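PDB 5NOA: family 88 glycosyl hydrolase from Bacteroides thetaiotaomicron, which probably hydrolyses unsaturated uronyl residues at the ends of oligosaccharides left by polysaccharide lyases, consistent with a part in breaking down arabinogalactan proteins such as gum arabic. Local coordinates for residues Val232-Ala237 with Arg256-Ala261; Glu200-Arg206 with Lys222-Ala226; Thr296-Gln300 with Tyr313-Val317. The contacts are given in a common frame with arbitrary orientation. Numbering follows the deposited sequence.

How the interactions relate
The three contacts follow one another along the chain without nesting or crossing. Interaction 2 comes first: the strand at 203-204 and the residues leading into helix 226-242 close an irregular loop of 15 residues. Interaction 1 then pairs that helix with helix 250-266 across 18 intervening residues, and interaction 3 pairs helices 289-304 and 310-328 across 12, so these two contacts are successive helical hairpins. Interaction 1 is the middle piece. Its Val232 CG1 lies 3.6 Å from Tyr204 CE1 of interaction 2, and its Ala261 CB lies 3.7 Å from Leu299 CD2 of interaction 3. Interactions 2 and 3 do not touch: their nearest atoms are about 9 Å apart and their centres about 19 Å.

Interaction 1 (Val232-Ala237 with Arg256-Ala261); sequences VLAGLA and RFRTLA
Both segments are regular alpha-helix, interior pieces of helices 226-242 and 250-266, with phi/psi close to -63/-43. They run roughly antiparallel: the short axes come within 10.1 Å at a signed crossing angle of -148°, and the register is set by Leu236 and Phe257, whose CA atoms are 6.3 Å apart. Each helix keeps its own i to i-4 bonds, for example Ala237 N to Leu233 O at 3.0 Å and Ala261 N to Phe257 O at 2.9 Å. Between the helices the contacts are mainly apolar, and 328 Å² is buried in all. The CA-to-CB bond of Phe257 points sideways, but chi1 t brings the ring up to the facing helix. There Leu236 CB packs on Phe257 CD1 at 3.7 Å, while Leu233 CD1 and Ala237 CB approach Phe257 CE1 at 3.7 and 4.1 Å; the carbonyl Leu233 O lies at the ring edge, 3.6 Å from the same CE1. This is a helical hairpin of the (alpha/alpha)6 barrel expected for the six-hairpin clan, in which helix 226-242 also packs against helices 160-176 and 289-304. Leu260 (chi1 t, chi2 p) points at the partner and offers its CD2 to Val232 CG1 and Leu233 CD1, both at 3.8 Å, and to Leu236 CD1 at 4.2 Å. Leu233, also t then p, swings its CD1 to within 4.3 Å of Ala261 CB. At the margin Leu236 CD1 touches the aliphatic Arg256 CG at 4.1 Å; the guanidinium leads away, forming a salt bridge with Asp193 and donating from Arg256 NH1 to Thr259 OG1 at 3.2 Å.

Interaction 2 (Glu200-Arg206 with Lys222-Ala226); sequences EAGLYYR and KDFWA
Glu200-Arg206 carries the turn and the second, weakly bonded strand (203-204) of a small antiparallel hairpin begun by strand 197-198, and Lys222-Ala226 leads into helix 226-242 with Trp225 as its N-cap; the contact lies in the link between helices 180-196 and 226-242 of what is expected to be an (alpha/alpha)6 barrel. Gly202 makes the turn at phi/psi 73/27; beyond it both backbones are mostly extended, with end-to-end directions 38° apart and CA atoms pairing Tyr205 with Phe224 (5.2 Å) and Arg206 with Trp225 (6.1 Å). Together they bury 551 Å². Aromatic contacts dominate. Leu203 CB makes a CH-pi contact over one face of Phe224 (chi1 m), 3.6 Å from its ring centroid; on the other side Tyr205 (chi1 m) forms an offset stack in which Phe224 CE1 lies over the Tyr205 ring, centroids 4.4 Å apart and planes at 26°. Ala201 CB adds an apolar touch to Phe224 CE2 at 3.7 Å. The Arg206 guanidinium lies flat on the Trp225 indole, planes at 20°, a cation-pi pair with Arg206 CZ 3.8 Å from the six-membered ring centroid. Among charges, Glu200 OE1 and Lys222 NZ form a long salt bridge at 4.0 Å; Asp198 is the stronger partner of Lys222 and also accepts from Tyr205 OH. Water 2 accepts from Arg206 N at 3.0 Å and donates to Asp223 O at 2.8 Å.

Interaction 3 (Thr296-Gln300 with Tyr313-Val317); sequences TYGLQ and YQPVV
Thr296-Gln300 and Tyr313-Val317 are helical segments lying nearly antiparallel, axes 9.7 Å apart at closest approach with a signed crossing angle of -157°, and Thr296 faces Val317 with CA atoms 5.7 Å apart. The second helix is kinked: Pro315 has no amide proton to give, and Val316 N makes just a weak 3.1 Å bond to Tyr313 O, whereas Val317 N reaches that same Tyr313 O at 3.1 Å. A reciprocal pair of amides spans the helices. Gln314 NE2 donates to Gln300 OE1 at 2.9 Å, nearly straight at 172°, and Gln300 NE2 returns a bond to Gln314 OE1 at 3.1 Å. Both side chains take chi1 t and chi2 p, which brings their ends together. Gln314 NE2 also serves Glu318, and Gln300 NE2 weakly Asn304. Elsewhere, Thr296 OG1 is bonded to Thr292 O of its own helix, and Val316 O accepts from Gln268 NE2. Apolar contacts lie alongside: Leu299 packs CB on Val317 CG2 at 3.7 Å, CD1 on Val316 CG1 at 3.9 Å and CD2 on Tyr313 CD1 at 3.9 Å. Leu299 also meets Leu233 and Ala261 of the preceding pair of helices. Such antiparallel neighbours, joined by a short connection, are the helical hairpin repeated in the (alpha/alpha)6 barrel expected of family 88 glycoside hydrolases.

Interaction 1 (Val232-Ala237 with Arg256-Ala261)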
ATOM      1  N   VAL A 232      -2.412  -5.368  -1.116  1.00  6.34           N
ATOM      2  CA  VAL A 232      -3.772  -5.538  -1.602  1.00  6.84           C
ATOM      3  C   VAL A 232      -4.784  -5.032  -0.576  1.00  6.02           C
ATOM      4  O   VAL A 232      -5.738  -4.328  -0.917  1.00  7.19           O
ATOM      5  CB  VAL A 232      -4.078  -6.982  -2.009  1.00  7.72           C
ATOM      6  CG1 VAL A 232      -5.517  -7.089  -2.522  1.00  8.69           C
ATOM      7  CG2 VAL A 232      -3.107  -7.504  -3.062  1.00  8.46           C
ATOM      8  N   LEU A 233      -4.613  -5.418   0.687  1.00  6.41           N
ATOM      9  CA  LEU A 233      -5.588  -5.021   1.694  1.00  6.75           C
ATOM     10  C   LEU A 233      -5.596  -3.496   1.847  1.00  6.37           C
ATOM     11  O   LEU A 233      -6.660  -2.871   1.946  1.00  7.27           O
ATOM     12  CB  LEU A 233      -5.308  -5.688   3.036  1.00  6.89           C
ATOM     13  CG  LEU A 233      -6.386  -5.469   4.082  1.00  7.73           C
ATOM     14  CD1 LEU A 233      -7.582  -6.359   3.786  1.00  8.26           C
ATOM     15  CD2 LEU A 233      -5.875  -5.817   5.484  1.00  8.98           C
ATOM     16  N   ALA A 234      -4.402  -2.909   1.916  1.00  6.52           N
ATOM     17  CA  ALA A 234      -4.319  -1.452   1.993  1.00  7.06           C
ATOM     18  C   ALA A 234      -4.874  -0.754   0.761  1.00  6.84           C
ATOM     19  O   ALA A 234      -5.507   0.290   0.864  1.00  7.89           O
ATOM     20  CB  ALA A 234      -2.875  -1.028   2.207  1.00  7.12           C
ATOM     21  N   GLY A 235      -4.643  -1.350  -0.403  1.00  7.08           N
ATOM     22  CA  GLY A 235      -5.198  -0.803  -1.618  1.00  7.68           C
ATOM     23  C   GLY A 235      -6.698  -0.825  -1.677  1.00  7.11           C
ATOM     24  O   GLY A 235      -7.330   0.142  -2.098  1.00  7.92           O
ATOM     25  N   LEU A 236      -7.295  -1.928  -1.240  1.00  7.40           N
ATOM     26  CA  LEU A 236      -8.727  -2.018  -1.169  1.00  7.27           C
ATOM     27  C   LEU A 236      -9.306  -1.011  -0.170  1.00  7.84           C
ATOM     28  O   LEU A 236     -10.354  -0.412  -0.435  1.00  8.12           O
ATOM     29  CB  LEU A 236      -9.183  -3.428  -0.834  1.00  8.40           C
ATOM     30  CG  LEU A 236      -9.049  -4.441  -1.954  1.00  9.61           C
ATOM     31  CD1 LEU A 236      -9.217  -5.865  -1.436  1.00  9.68           C
ATOM     32  CD2 LEU A 236     -10.009  -4.139  -3.096  1.00 10.99           C
ATOM     33  N   ALA A 237      -8.644  -0.798   0.957  1.00  7.72           N
ATOM     34  CA  ALA A 237      -9.082   0.240   1.890  1.00  7.82           C
ATOM     35  C   ALA A 237      -9.087   1.594   1.210  1.00  7.87           C
ATOM     36  O   ALA A 237     -10.052   2.329   1.329  1.00  8.99           O
ATOM     37  CB  ALA A 237      -8.199   0.221   3.130  1.00  8.13           C
ATOM     38  N   ARG A 256     -14.738  -8.649  -1.209  1.00  8.39           N
ATOM     39  CA  ARG A 256     -13.358  -9.123  -1.240  1.00  8.90           C
ATOM     40  C   ARG A 256     -12.533  -8.580  -0.086  1.00  8.40           C
ATOM     41  O   ARG A 256     -11.701  -9.283   0.475  1.00  9.43           O
ATOM     42  CB  ARG A 256     -12.690  -8.785  -2.573  1.00  9.90           C
ATOM     43  CG  ARG A 256     -11.256  -9.246  -2.707  1.00 11.03           C
ATOM     44  CD  ARG A 256     -11.012 -10.735  -2.619  1.00 12.61           C
ATOM     45  NE  ARG A 256     -11.530 -11.404  -3.795  1.00 13.68           N
ATOM     46  CZ  ARG A 256     -12.581 -12.195  -3.829  1.00 15.52           C
ATOM     47  NH1 ARG A 256     -13.334 -12.440  -2.726  1.00 16.82           N
ATOM     48  NH2 ARG A 256     -12.942 -12.705  -4.990  1.00 15.46           N
ATOM     49  N   PHE A 257     -12.724  -7.317   0.239  1.00  7.99           N
ATOM     50  CA  PHE A 257     -12.043  -6.742   1.397  1.00  7.53           C
ATOM     51  C   PHE A 257     -12.349  -7.547   2.660  1.00  7.58           C
ATOM     52  O   PHE A 257     -11.445  -7.855   3.412  1.00  8.16           O
ATOM     53  CB  PHE A 257     -12.474  -5.293   1.540  1.00  7.68           C
ATOM     54  CG  PHE A 257     -11.801  -4.545   2.635  1.00  7.56           C
ATOM     55  CD1 PHE A 257     -10.465  -4.248   2.593  1.00  8.30           C
ATOM     56  CD2 PHE A 257     -12.538  -4.016   3.667  1.00  9.69           C
ATOM     57  CE1 PHE A 257      -9.850  -3.497   3.587  1.00  9.17           C
ATOM     58  CE2 PHE A 257     -11.931  -3.283   4.667  1.00 11.08           C
ATOM     59  CZ  PHE A 257     -10.590  -3.033   4.627  1.00 10.14           C
ATOM     60  N   ARG A 258     -13.616  -7.902   2.848  1.00  8.12           N
ATOM     61  CA  ARG A 258     -13.981  -8.669   4.023  1.00  8.31           C
ATOM     62  C   ARG A 258     -13.373 -10.072   4.030  1.00  8.78           C
ATOM     63  O   ARG A 258     -12.950 -10.540   5.096  1.00  9.91           O
ATOM     64  CB  ARG A 258     -15.492  -8.767   4.169  1.00  9.26           C
ATOM     65  CG  ARG A 258     -16.104  -7.414   4.537  1.00 10.96           C
ATOM     66  CD  ARG A 258     -17.551  -7.614   4.864  1.00 13.67           C
ATOM     67  NE  ARG A 258     -18.274  -6.407   5.131  1.00 14.47           N
ATOM     68  CZ  ARG A 258     -19.410  -6.043   4.560  1.00 12.71           C
ATOM     69  NH1 ARG A 258     -20.050  -6.783   3.666  1.00 15.65           N
ATOM     70  NH2 ARG A 258     -19.917  -4.897   4.946  1.00 14.49           N
ATOM     71  N   THR A 259     -13.340 -10.741   2.862  1.00  8.68           N
ATOM     72  CA  THR A 259     -12.775 -12.103   2.819  1.00 11.01           C
ATOM     73  C   THR A 259     -11.269 -12.069   3.081  1.00  9.43           C
ATOM     74  O   THR A 259     -10.715 -12.860   3.860  1.00 10.41           O
ATOM     75  CB  THR A 259     -13.080 -12.848   1.500  1.00 12.18           C
ATOM     76  OG1 THR A 259     -12.426 -12.282   0.319  1.00 15.54           O
ATOM     77  CG2 THR A 259     -14.529 -12.989   1.306  1.00 13.62           C
ATOM     78  N   LEU A 260     -10.610 -11.120   2.449  1.00  8.51           N
ATOM     79  CA  LEU A 260      -9.162 -10.978   2.632  1.00  8.31           C
ATOM     80  C   LEU A 260      -8.830 -10.611   4.075  1.00  7.45           C
ATOM     81  O   LEU A 260      -7.931 -11.197   4.681  1.00  8.30           O
ATOM     82  CB  LEU A 260      -8.643  -9.920   1.668  1.00  9.00           C
ATOM     83  CG  LEU A 260      -7.161  -9.662   1.669  1.00 10.05           C
ATOM     84  CD1 LEU A 260      -6.379 -10.904   1.335  1.00 11.96           C
ATOM     85  CD2 LEU A 260      -6.797  -8.513   0.744  1.00 11.29           C
ATOM     86  N   ALA A 261      -9.593  -9.680   4.639  1.00  7.37           N
ATOM     87  CA  ALA A 261      -9.344  -9.326   6.038  1.00  7.65           C
ATOM     88  C   ALA A 261      -9.445 -10.505   6.984  1.00  7.72           C
ATOM     89  O   ALA A 261      -8.625 -10.685   7.899  1.00  8.18           O
ATOM     90  CB  ALA A 261     -10.320  -8.243   6.488  1.00  7.30           C
TER

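Interaction 2 (Glu200-Arg206 with Lys222-Ala226)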
ATOM      1  N   GLU A 200     -10.098 -20.624  -1.795  1.00 14.71           N
ATOM      2  CA  GLU A 200     -10.117 -21.473  -0.598  1.00 15.46           C
ATOM      3  C   GLU A 200      -9.403 -20.821   0.586  1.00 14.01           C
ATOM      4  O   GLU A 200      -9.889 -20.822   1.715  1.00 17.45           O
ATOM      5  CB  GLU A 200      -9.551 -22.837  -0.921  1.00 17.77           C
ATOM      6  CG  GLU A 200      -9.601 -23.848   0.218  1.00 23.21           C
ATOM      7  CD  GLU A 200      -9.230 -25.255  -0.220  1.00 33.16           C
ATOM      8  OE1 GLU A 200      -9.016 -25.509  -1.432  1.00 48.42           O
ATOM      9  OE2 GLU A 200      -9.171 -26.133   0.663  1.00 45.78           O
ATOM     10  N   ALA A 201      -8.232 -20.256   0.316  1.00 12.65           N
ATOM     11  CA  ALA A 201      -7.451 -19.642   1.385  1.00 11.62           C
ATOM     12  C   ALA A 201      -7.893 -18.231   1.719  1.00 11.26           C
ATOM     13  O   ALA A 201      -7.602 -17.721   2.790  1.00 11.92           O
ATOM     14  CB  ALA A 201      -6.007 -19.617   1.008  1.00 12.05           C
ATOM     15  N   GLY A 202      -8.510 -17.561   0.755  1.00 10.55           N
ATOM     16  CA  GLY A 202      -8.889 -16.167   0.946  1.00 10.71           C
ATOM     17  C   GLY A 202      -7.738 -15.181   0.923  1.00  8.97           C
ATOM     18  O   GLY A 202      -7.834 -14.120   1.500  1.00 10.93           O
ATOM     19  N   LEU A 203      -6.649 -15.515   0.214  1.00  8.52           N
ATOM     20  CA  LEU A 203      -5.459 -14.667   0.130  1.00  7.43           C
ATOM     21  C   LEU A 203      -5.006 -14.616  -1.323  1.00  7.89           C
ATOM     22  O   LEU A 203      -5.401 -15.442  -2.145  1.00  8.14           O
ATOM     23  CB  LEU A 203      -4.344 -15.274   1.005  1.00  8.10           C
ATOM     24  CG  LEU A 203      -4.561 -15.261   2.517  1.00  8.93           C
ATOM     25  CD1 LEU A 203      -3.444 -15.993   3.209  1.00 10.30           C
ATOM     26  CD2 LEU A 203      -4.706 -13.878   3.088  1.00  9.80           C
ATOM     27  N   TYR A 204      -4.197 -13.598  -1.620  1.00  7.59           N
ATOM     28  CA  TYR A 204      -3.616 -13.412  -2.930  1.00  7.84           C
ATOM     29  C   TYR A 204      -2.191 -13.944  -3.001  1.00  7.29           C
ATOM     30  O   TYR A 204      -1.329 -13.589  -2.194  1.00  7.94           O
ATOM     31  CB  TYR A 204      -3.546 -11.917  -3.277  1.00  8.79           C
ATOM     32  CG  TYR A 204      -4.875 -11.309  -3.659  1.00  9.74           C
ATOM     33  CD1 TYR A 204      -5.756 -10.890  -2.663  1.00 11.25           C
ATOM     34  CD2 TYR A 204      -5.285 -11.171  -4.954  1.00 13.13           C
ATOM     35  CE1 TYR A 204      -6.984 -10.360  -2.946  1.00 12.31           C
ATOM     36  CE2 TYR A 204      -6.529 -10.607  -5.261  1.00 12.95           C
ATOM     37  CZ  TYR A 204      -7.367 -10.251  -4.250  1.00 11.49           C
ATOM     38  OH  TYR A 204      -8.595  -9.708  -4.523  1.00 15.07           O
ATOM     39  N   TYR A 205      -1.929 -14.707  -4.043  1.00  6.90           N
ATOM     40  CA  TYR A 205      -0.562 -15.007  -4.419  1.00  7.06           C
ATOM     41  C   TYR A 205       0.115 -13.740  -4.928  1.00  8.23           C
ATOM     42  O   TYR A 205      -0.524 -12.862  -5.484  1.00  9.06           O
ATOM     43  CB  TYR A 205      -0.543 -16.102  -5.493  1.00  8.88           C
ATOM     44  CG  TYR A 205      -1.053 -17.454  -4.976  1.00  8.67           C
ATOM     45  CD1 TYR A 205      -0.305 -18.210  -4.079  1.00  9.10           C
ATOM     46  CD2 TYR A 205      -2.276 -17.956  -5.369  1.00  9.36           C
ATOM     47  CE1 TYR A 205      -0.766 -19.432  -3.614  1.00 10.99           C
ATOM     48  CE2 TYR A 205      -2.766 -19.156  -4.888  1.00 10.90           C
ATOM     49  CZ  TYR A 205      -2.002 -19.901  -4.023  1.00 11.95           C
ATOM     50  OH  TYR A 205      -2.481 -21.096  -3.530  1.00 16.01           O
ATOM     51  N   ARG A 206       1.425 -13.715  -4.819  1.00  8.07           N
ATOM     52  CA  ARG A 206       2.130 -12.524  -5.241  1.00  8.72           C
ATOM     53  C   ARG A 206       2.052 -12.258  -6.759  1.00  8.19           C
ATOM     54  O   ARG A 206       2.149 -11.105  -7.190  1.00  8.55           O
ATOM     55  CB  ARG A 206       3.546 -12.499  -4.734  1.00 10.93           C
ATOM     56  CG  ARG A 206       4.452 -13.474  -5.403  1.00 15.27           C
ATOM     57  CD  ARG A 206       5.651 -13.761  -4.541  1.00 23.52           C
ATOM     58  NE  ARG A 206       6.592 -12.684  -4.457  1.00 29.58           N
ATOM     59  CZ  ARG A 206       7.709 -12.678  -3.697  1.00 35.44           C
ATOM     60  NH1 ARG A 206       8.108 -13.698  -2.864  1.00 37.40           N
ATOM     61  NH2 ARG A 206       8.483 -11.604  -3.726  1.00 37.62           N
ATOM     62  N   LYS A 222       0.597 -23.504   1.337  1.00  8.35           N
ATOM     63  CA  LYS A 222       0.429 -22.461   0.329  1.00  7.68           C
ATOM     64  C   LYS A 222       1.331 -21.286   0.680  1.00  7.86           C
ATOM     65  O   LYS A 222       1.385 -20.911   1.860  1.00  9.32           O
ATOM     66  CB  LYS A 222      -1.022 -22.038   0.213  1.00  8.25           C
ATOM     67  CG  LYS A 222      -1.948 -23.138  -0.259  1.00  8.68           C
ATOM     68  CD  LYS A 222      -3.373 -22.674  -0.411  1.00 10.01           C
ATOM     69  CE  LYS A 222      -4.232 -23.712  -1.109  1.00 11.78           C
ATOM     70  NZ  LYS A 222      -5.654 -23.363  -1.245  1.00 13.31           N
ATOM     71  N   ASP A 223       1.995 -20.688  -0.318  1.00  7.84           N
ATOM     72  CA  ASP A 223       2.955 -19.637  -0.072  1.00  8.19           C
ATOM     73  C   ASP A 223       2.375 -18.291  -0.488  1.00  8.23           C
ATOM     74  O   ASP A 223       2.326 -17.968  -1.681  1.00  9.17           O
ATOM     75  CB  ASP A 223       4.226 -19.923  -0.848  1.00  9.25           C
ATOM     76  CG  ASP A 223       5.321 -18.899  -0.583  1.00 12.16           C
ATOM     77  OD1 ASP A 223       5.331 -18.232   0.483  1.00 12.53           O
ATOM     78  OD2 ASP A 223       6.216 -18.762  -1.467  1.00 17.68           O
ATOM     79  N   PHE A 224       1.948 -17.511   0.497  1.00  7.14           N
ATOM     80  CA  PHE A 224       1.391 -16.167   0.292  1.00  7.49           C
ATOM     81  C   PHE A 224       2.364 -15.171   0.899  1.00  7.73           C
ATOM     82  O   PHE A 224       2.658 -15.224   2.082  1.00  8.72           O
ATOM     83  CB  PHE A 224       0.023 -16.045   0.950  1.00  7.93           C
ATOM     84  CG  PHE A 224      -1.000 -16.946   0.345  1.00  7.61           C
ATOM     85  CD1 PHE A 224      -1.520 -16.673  -0.905  1.00  8.08           C
ATOM     86  CD2 PHE A 224      -1.488 -18.073   1.025  1.00  7.83           C
ATOM     87  CE1 PHE A 224      -2.491 -17.472  -1.487  1.00  8.25           C
ATOM     88  CE2 PHE A 224      -2.466 -18.872   0.432  1.00  8.00           C
ATOM     89  CZ  PHE A 224      -2.956 -18.580  -0.800  1.00  8.11           C
ATOM     90  N   TRP A 225       2.834 -14.224   0.101  1.00  7.52           N
ATOM     91  CA  TRP A 225       3.824 -13.256   0.568  1.00  7.27           C
ATOM     92  C   TRP A 225       3.094 -12.181   1.353  1.00  7.12           C
ATOM     93  O   TRP A 225       2.178 -11.515   0.850  1.00  7.71           O
ATOM     94  CB  TRP A 225       4.481 -12.636  -0.629  1.00  8.18           C
ATOM     95  CG  TRP A 225       5.591 -11.699  -0.363  1.00  9.10           C
ATOM     96  CD1 TRP A 225       6.453 -11.696   0.683  1.00 10.33           C
ATOM     97  CD2 TRP A 225       6.012 -10.645  -1.213  1.00 11.75           C
ATOM     98  NE1 TRP A 225       7.367 -10.687   0.557  1.00 10.40           N
ATOM     99  CE2 TRP A 225       7.160 -10.067  -0.629  1.00 13.50           C
ATOM    100  CE3 TRP A 225       5.554 -10.151  -2.409  1.00 19.45           C
ATOM    101  CZ2 TRP A 225       7.817  -8.965  -1.160  1.00 19.47           C
ATOM    102  CZ3 TRP A 225       6.223  -9.051  -2.967  1.00 27.81           C
ATOM    103  CH2 TRP A 225       7.348  -8.508  -2.343  1.00 24.95           C
ATOM    104  N   ALA A 226       3.553 -11.940   2.577  1.00  7.06           N
ATOM    105  CA  ALA A 226       2.902 -10.984   3.456  1.00  7.29           C
ATOM    106  C   ALA A 226       2.885  -9.593   2.862  1.00  7.51           C
ATOM    107  O   ALA A 226       1.835  -8.951   2.861  1.00  8.06           O
ATOM    108  CB  ALA A 226       3.597 -10.952   4.811  1.00  8.71           C
TER
HETATM  109  O   HOH W   1       1.357 -12.280  -1.907  1.00 10.85           O
HETATM  110  O   HOH W   2       2.842 -15.541  -2.924  1.00 12.92           O
HETATM  111  O   HOH W   3       5.632 -15.719  -2.031  1.00 21.10           O

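Interaction 3 (Thr296-Gln300 with Tyr313-Val317)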
ATOM      1  N   THR A 296      -2.057  -3.613   9.470  1.00  6.84           N
ATOM      2  CA  THR A 296      -2.500  -2.833  10.602  1.00  7.37           C
ATOM      3  C   THR A 296      -3.257  -1.611  10.113  1.00  7.16           C
ATOM      4  O   THR A 296      -4.278  -1.246  10.701  1.00  8.53           O
ATOM      5  CB  THR A 296      -1.322  -2.453  11.471  1.00  7.52           C
ATOM      6  OG1 THR A 296      -0.620  -3.625  11.857  1.00  8.30           O
ATOM      7  CG2 THR A 296      -1.679  -1.730  12.729  1.00  8.51           C
ATOM      8  N   TYR A 297      -2.807  -0.996   9.019  1.00  6.78           N
ATOM      9  CA  TYR A 297      -3.582   0.047   8.357  1.00  6.79           C
ATOM     10  C   TYR A 297      -4.900  -0.460   7.844  1.00  6.69           C
ATOM     11  O   TYR A 297      -5.966   0.088   8.129  1.00  7.74           O
ATOM     12  CB  TYR A 297      -2.812   0.665   7.171  1.00  6.87           C
ATOM     13  CG  TYR A 297      -3.656   1.609   6.353  1.00  8.05           C
ATOM     14  CD1 TYR A 297      -4.110   2.798   6.885  1.00  8.60           C
ATOM     15  CD2 TYR A 297      -4.037   1.286   5.058  1.00 10.43           C
ATOM     16  CE1 TYR A 297      -4.876   3.665   6.142  1.00 10.71           C
ATOM     17  CE2 TYR A 297      -4.833   2.155   4.313  1.00 12.24           C
ATOM     18  CZ  TYR A 297      -5.267   3.352   4.872  1.00 11.60           C
ATOM     19  OH  TYR A 297      -6.043   4.242   4.150  1.00 14.82           O
ATOM     20  N   GLY A 298      -4.865  -1.511   7.017  1.00  6.91           N
ATOM     21  CA  GLY A 298      -6.095  -1.930   6.320  1.00  7.07           C
ATOM     22  C   GLY A 298      -7.154  -2.438   7.282  1.00  6.52           C
ATOM     23  O   GLY A 298      -8.333  -2.139   7.122  1.00  6.88           O
ATOM     24  N   LEU A 299      -6.721  -3.218   8.287  1.00  6.50           N
ATOM     25  CA  LEU A 299      -7.677  -3.745   9.258  1.00  6.93           C
ATOM     26  C   LEU A 299      -8.242  -2.609  10.109  1.00  7.04           C
ATOM     27  O   LEU A 299      -9.453  -2.553  10.335  1.00  7.97           O
ATOM     28  CB  LEU A 299      -7.074  -4.808  10.135  1.00  7.57           C
ATOM     29  CG  LEU A 299      -6.660  -6.103   9.432  1.00  7.75           C
ATOM     30  CD1 LEU A 299      -5.975  -7.028  10.406  1.00  8.94           C
ATOM     31  CD2 LEU A 299      -7.821  -6.796   8.787  1.00  8.97           C
ATOM     32  N   GLN A 300      -7.398  -1.710  10.600  1.00  6.84           N
ATOM     33  CA  GLN A 300      -7.941  -0.620  11.412  1.00  7.42           C
ATOM     34  C   GLN A 300      -8.828   0.273  10.576  1.00  6.36           C
ATOM     35  O   GLN A 300      -9.865   0.756  11.046  1.00  7.67           O
ATOM     36  CB  GLN A 300      -6.837   0.183  12.059  1.00  7.35           C
ATOM     37  CG  GLN A 300      -7.387   1.250  13.045  1.00  7.57           C
ATOM     38  CD  GLN A 300      -7.980   0.614  14.305  1.00  8.50           C
ATOM     39  OE1 GLN A 300      -7.243   0.260  15.212  1.00 10.53           O
ATOM     40  NE2 GLN A 300      -9.289   0.412  14.339  1.00  9.53           N
ATOM     41  N   TYR A 313     -11.858  -7.845  14.933  1.00 10.58           N
ATOM     42  CA  TYR A 313     -10.582  -7.390  14.376  1.00 10.35           C
ATOM     43  C   TYR A 313      -9.784  -6.538  15.339  1.00  9.85           C
ATOM     44  O   TYR A 313      -8.563  -6.494  15.203  1.00 10.37           O
ATOM     45  CB  TYR A 313     -10.769  -6.677  13.050  1.00 10.24           C
ATOM     46  CG  TYR A 313     -11.203  -7.616  11.962  1.00  9.00           C
ATOM     47  CD1 TYR A 313     -10.275  -8.434  11.333  1.00  9.70           C
ATOM     48  CD2 TYR A 313     -12.519  -7.705  11.533  1.00  9.67           C
ATOM     49  CE1 TYR A 313     -10.651  -9.287  10.319  1.00 10.72           C
ATOM     50  CE2 TYR A 313     -12.909  -8.561  10.526  1.00 10.26           C
ATOM     51  CZ  TYR A 313     -11.962  -9.381   9.917  1.00 10.39           C
ATOM     52  OH  TYR A 313     -12.315 -10.227   8.930  1.00 11.84           O
ATOM     53  N   GLN A 314     -10.415  -5.801  16.247  1.00 10.20           N
ATOM     54  CA  GLN A 314      -9.620  -4.907  17.095  1.00 10.68           C
ATOM     55  C   GLN A 314      -8.516  -5.633  17.878  1.00 10.93           C
ATOM     56  O   GLN A 314      -7.393  -5.129  17.944  1.00 10.74           O
ATOM     57  CB  GLN A 314     -10.489  -4.065  18.033  1.00 11.02           C
ATOM     58  CG  GLN A 314      -9.747  -2.835  18.522  1.00 10.20           C
ATOM     59  CD  GLN A 314      -9.324  -1.882  17.423  1.00 10.52           C
ATOM     60  OE1 GLN A 314     -10.146  -1.486  16.599  1.00 11.94           O
ATOM     61  NE2 GLN A 314      -8.054  -1.483  17.421  1.00 11.29           N
ATOM     62  N   PRO A 315      -8.770  -6.842  18.417  1.00 11.27           N
ATOM     63  CA  PRO A 315      -7.685  -7.510  19.130  1.00 12.43           C
ATOM     64  C   PRO A 315      -6.479  -7.857  18.250  1.00 11.24           C
ATOM     65  O   PRO A 315      -5.346  -7.838  18.718  1.00 11.44           O
ATOM     66  CB  PRO A 315      -8.356  -8.773  19.680  1.00 13.58           C
ATOM     67  CG  PRO A 315      -9.778  -8.391  19.849  1.00 13.21           C
ATOM     68  CD  PRO A 315     -10.052  -7.528  18.658  1.00 12.43           C
ATOM     69  N   VAL A 316      -6.729  -8.161  16.992  1.00 10.06           N
ATOM     70  CA  VAL A 316      -5.659  -8.446  16.036  1.00  9.83           C
ATOM     71  C   VAL A 316      -4.847  -7.178  15.825  1.00  9.01           C
ATOM     72  O   VAL A 316      -3.597  -7.201  15.822  1.00  8.87           O
ATOM     73  CB  VAL A 316      -6.282  -8.960  14.734  1.00 10.46           C
ATOM     74  CG1 VAL A 316      -5.259  -9.077  13.627  1.00 10.29           C
ATOM     75  CG2 VAL A 316      -6.981 -10.310  15.016  1.00 12.87           C
ATOM     76  N   VAL A 317      -5.548  -6.066  15.576  1.00  8.96           N
ATOM     77  CA  VAL A 317      -4.864  -4.802  15.392  1.00  9.25           C
ATOM     78  C   VAL A 317      -4.043  -4.439  16.608  1.00  8.02           C
ATOM     79  O   VAL A 317      -2.908  -3.962  16.474  1.00  9.30           O
ATOM     80  CB  VAL A 317      -5.863  -3.682  15.050  1.00 10.43           C
ATOM     81  CG1 VAL A 317      -5.180  -2.323  15.051  1.00 12.21           C
ATOM     82  CG2 VAL A 317      -6.564  -3.952  13.718  1.00 11.16           C
TER